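Side-chain contact in hypothetical protein (Giardia lamblia, PDB 3I3F), which is of unknown function but belongs to the YjgF-like endoribonuclease L-PSP family, assembles as a trimer and holds pentanoic acid in pockets: residues Gly56-Thr61 with Asn102-Glu107. Numbering follows the deposited sequence.
Sequences GLEEQT and NELYRE
Leu104 turns its CG anti to its own carbonyl carbon (chi1 -66°) and, with chi2 at 163°, brings CD1 against CA of Glu58, whose CG stands anti to its backbone N (chi1 176°). The two side chains belong to the paired helices 56-74 and 95-108 that flank the sheet of the YjgF-like fold; here their segments run nearly parallel, at 24°, with axes 10.3 Å apart. Across this spacing, Leu104 alone of residues 102-107 comes within 4.5 Å of residues 56-61. Its CD1 lies 3.6 Å from Glu58 CA and 3.7 Å from Glu58 CG, distances that put the methyl on the aliphatic root of the glutamate; the two side chains cross at about a right angle. Leu104 CD2 lies 3.9 Å from Glu58 OE2, a carboxylate oxygen that forms a salt bridge with Arg100. Thr61 CG2 packs 4.0 Å from Leu104 CB, while Leu57 adds a looser methyl contact, CD1 to Leu104 CD1 at 4.4 Å. Phe101 of helix 95-108 also touches Thr61, and Val131 of strand 131-139 joins it to the sheet. The same rotamer that turns Thr61 CG2 to Leu104 lets OG1 donate to Leu57 O at 2.7 Å, 39° out of the carbonyl plane, on the face opposite Thr61 N.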
ATOM      1  N   GLY A  56      -2.166  24.395  -7.050  1.00 15.40           N
ATOM      2  CA  GLY A  56      -1.207  24.454  -5.955  1.00 15.10           C
ATOM      3  C   GLY A  56      -1.377  23.343  -4.939  1.00 14.69           C
ATOM      4  O   GLY A  56      -2.435  22.714  -4.849  1.00 14.50           O
ATOM      5  N   LEU A  57      -0.321  23.120  -4.164  1.00 14.42           N
ATOM      6  CA  LEU A  57      -0.276  22.043  -3.180  1.00 14.03           C
ATOM      7  C   LEU A  57      -1.382  22.170  -2.136  1.00 13.79           C
ATOM      8  O   LEU A  57      -2.053  21.194  -1.818  1.00 13.19           O
ATOM      9  CB  LEU A  57       1.100  22.020  -2.497  1.00 14.10           C
ATOM     10  CG  LEU A  57       1.399  20.961  -1.426  1.00 14.03           C
ATOM     11  CD1 LEU A  57       0.826  21.365  -0.066  1.00 13.85           C
ATOM     12  CD2 LEU A  57       0.906  19.578  -1.843  1.00 14.21           C
ATOM     13  N   GLU A  58      -1.575  23.376  -1.613  1.00 13.59           N
ATOM     14  CA  GLU A  58      -2.537  23.589  -0.536  1.00 13.57           C
ATOM     15  C   GLU A  58      -3.972  23.248  -0.950  1.00 13.16           C
ATOM     16  O   GLU A  58      -4.650  22.482  -0.265  1.00 13.05           O
ATOM     17  CB  GLU A  58      -2.455  25.026  -0.011  1.00 13.81           C
ATOM     18  CG  GLU A  58      -3.494  25.349   1.052  1.00 14.94           C
ATOM     19  CD  GLU A  58      -3.114  26.523   1.937  1.00 16.20           C
ATOM     20  OE1 GLU A  58      -2.029  27.116   1.752  1.00 17.77           O
ATOM     21  OE2 GLU A  58      -3.915  26.850   2.838  0.50 17.03           O
ATOM     22  N   GLU A  59      -4.426  23.807  -2.067  1.00 12.79           N
ATOM     23  CA  GLU A  59      -5.797  23.575  -2.523  1.00 12.51           C
ATOM     24  C   GLU A  59      -6.025  22.133  -2.984  1.00 12.03           C
ATOM     25  O   GLU A  59      -7.103  21.580  -2.766  1.00 11.88           O
ATOM     26  CB  GLU A  59      -6.185  24.574  -3.618  1.00 12.82           C
ATOM     27  CG  GLU A  59      -6.198  26.031  -3.147  1.00 13.75           C
ATOM     28  CD  GLU A  59      -7.148  26.281  -1.983  1.00 15.31           C
ATOM     29  OE1 GLU A  59      -8.245  25.684  -1.959  0.50 15.31           O
ATOM     30  OE2 GLU A  59      -6.796  27.080  -1.088  0.50 15.85           O
ATOM     31  N   GLN A  60      -5.019  21.519  -3.604  1.00 11.35           N
ATOM     32  CA  GLN A  60      -5.114  20.095  -3.941  1.00 10.91           C
ATOM     33  C   GLN A  60      -5.211  19.234  -2.684  1.00 10.79           C
ATOM     34  O   GLN A  60      -5.971  18.268  -2.652  1.00 10.55           O
ATOM     35  CB  GLN A  60      -3.934  19.636  -4.802  1.00 10.88           C
ATOM     36  CG  GLN A  60      -4.021  20.097  -6.248  1.00 10.66           C
ATOM     37  CD  GLN A  60      -2.975  19.459  -7.147  1.00 10.85           C
ATOM     38  OE1 GLN A  60      -2.483  18.362  -6.875  1.00 10.53           O
ATOM     39  NE2 GLN A  60      -2.638  20.144  -8.234  1.00 11.32           N
ATOM     40  N   THR A  61      -4.452  19.594  -1.650  1.00 10.43           N
ATOM     41  CA  THR A  61      -4.472  18.857  -0.389  1.00 10.39           C
ATOM     42  C   THR A  61      -5.835  18.957   0.292  1.00 10.52           C
ATOM     43  O   THR A  61      -6.389  17.944   0.720  1.00 10.41           O
ATOM     44  CB  THR A  61      -3.366  19.347   0.567  1.00 10.37           C
ATOM     45  OG1 THR A  61      -2.087  19.117  -0.036  1.00 10.29           O
ATOM     46  CG2 THR A  61      -3.432  18.614   1.901  1.00 10.46           C
ATOM     47  N   ASN A 102       2.047  18.793   5.431  1.00  9.43           N
ATOM     48  CA  ASN A 102       1.946  18.258   6.791  1.00  9.48           C
ATOM     49  C   ASN A 102       1.216  19.194   7.754  1.00  9.46           C
ATOM     50  O   ASN A 102       0.492  18.735   8.635  1.00  9.53           O
ATOM     51  CB  ASN A 102       3.325  17.873   7.332  1.00  9.51           C
ATOM     52  CG  ASN A 102       3.869  16.618   6.678  1.00  9.95           C
ATOM     53  OD1 ASN A 102       3.140  15.640   6.490  1.00 10.91           O
ATOM     54  ND2 ASN A 102       5.149  16.636   6.327  1.00 11.18           N
ATOM     55  N   GLU A 103       1.387  20.501   7.571  1.00  9.46           N
ATOM     56  CA  GLU A 103       0.626  21.478   8.349  1.00  9.50           C
ATOM     57  C   GLU A 103      -0.871  21.299   8.105  1.00  9.38           C
ATOM     58  O   GLU A 103      -1.661  21.271   9.049  1.00  9.37           O
ATOM     59  CB  GLU A 103       1.042  22.906   7.989  1.00  9.56           C
ATOM     60  CG  GLU A 103       2.474  23.242   8.381  1.00 10.12           C
ATOM     61  CD  GLU A 103       2.950  24.590   7.864  1.00 10.74           C
ATOM     62  OE1 GLU A 103       2.251  25.218   7.038  1.00 11.68           O
ATOM     63  OE2 GLU A 103       4.045  25.020   8.281  1.00 11.77           O
ATOM     64  N   LEU A 104      -1.250  21.169   6.834  1.00  9.50           N
ATOM     65  CA  LEU A 104      -2.649  20.956   6.458  1.00  9.64           C
ATOM     66  C   LEU A 104      -3.157  19.595   6.934  1.00  9.61           C
ATOM     67  O   LEU A 104      -4.299  19.470   7.376  1.00  9.50           O
ATOM     68  CB  LEU A 104      -2.820  21.074   4.941  1.00  9.80           C
ATOM     69  CG  LEU A 104      -2.555  22.467   4.368  1.00 10.38           C
ATOM     70  CD1 LEU A 104      -2.335  22.393   2.867  1.00 11.38           C
ATOM     71  CD2 LEU A 104      -3.701  23.410   4.708  1.00 11.28           C
ATOM     72  N   TYR A 105      -2.298  18.581   6.848  1.00  9.65           N
ATOM     73  CA  TYR A 105      -2.628  17.237   7.319  1.00  9.80           C
ATOM     74  C   TYR A 105      -3.031  17.252   8.793  1.00 10.16           C
ATOM     75  O   TYR A 105      -3.999  16.601   9.187  1.00 10.27           O
ATOM     76  CB  TYR A 105      -1.430  16.306   7.120  1.00  9.70           C
ATOM     77  CG  TYR A 105      -1.722  14.858   7.420  1.00  9.28           C
ATOM     78  CD1 TYR A 105      -2.257  14.025   6.444  1.00  9.05           C
ATOM     79  CD2 TYR A 105      -1.456  14.316   8.673  1.00  9.23           C
ATOM     80  CE1 TYR A 105      -2.525  12.690   6.707  1.00  9.07           C
ATOM     81  CE2 TYR A 105      -1.719  12.983   8.946  1.00  9.37           C
ATOM     82  CZ  TYR A 105      -2.254  12.174   7.956  1.00  9.13           C
ATOM     83  OH  TYR A 105      -2.520  10.847   8.210  1.00  9.83           O
ATOM     84  N   ARG A 106      -2.291  18.011   9.599  1.00 10.44           N
ATOM     85  CA  ARG A 106      -2.577  18.118  11.027  1.00 10.99           C
ATOM     86  C   ARG A 106      -3.861  18.899  11.327  1.00 11.45           C
ATOM     87  O   ARG A 106      -4.402  18.784  12.421  1.00 11.61           O
ATOM     88  CB  ARG A 106      -1.388  18.732  11.772  1.00 10.93           C
ATOM     89  CG  ARG A 106      -0.185  17.802  11.871  1.00 11.14           C
ATOM     90  CD  ARG A 106       0.881  18.367  12.793  1.00 11.18           C
ATOM     91  NE  ARG A 106       1.453  19.611  12.277  1.00 11.01           N
ATOM     92  CZ  ARG A 106       2.517  19.702  11.478  1.00 11.31           C
ATOM     93  NH1 ARG A 106       3.170  18.618  11.071  1.00 11.18           N
ATOM     94  NH2 ARG A 106       2.933  20.897  11.077  1.00 11.50           N
ATOM     95  N   GLU A 107      -4.336  19.696  10.371  1.00 12.00           N
ATOM     96  CA  GLU A 107      -5.642  20.354  10.497  1.00 12.69           C
ATOM     97  C   GLU A 107      -6.793  19.389  10.207  1.00 13.04           C
ATOM     98  O   GLU A 107      -7.914  19.604  10.663  1.00 14.02           O
ATOM     99  CB  GLU A 107      -5.739  21.565   9.566  1.00 12.82           C
ATOM    100  CG  GLU A 107      -4.797  22.699   9.929  1.00 13.31           C
ATOM    101  CD  GLU A 107      -4.887  23.879   8.972  1.00 14.46           C
ATOM    102  OE1 GLU A 107      -5.669  23.819   8.000  0.50 14.59           O
ATOM    103  OE2 GLU A 107      -4.172  24.878   9.201  0.50 14.22           O
TER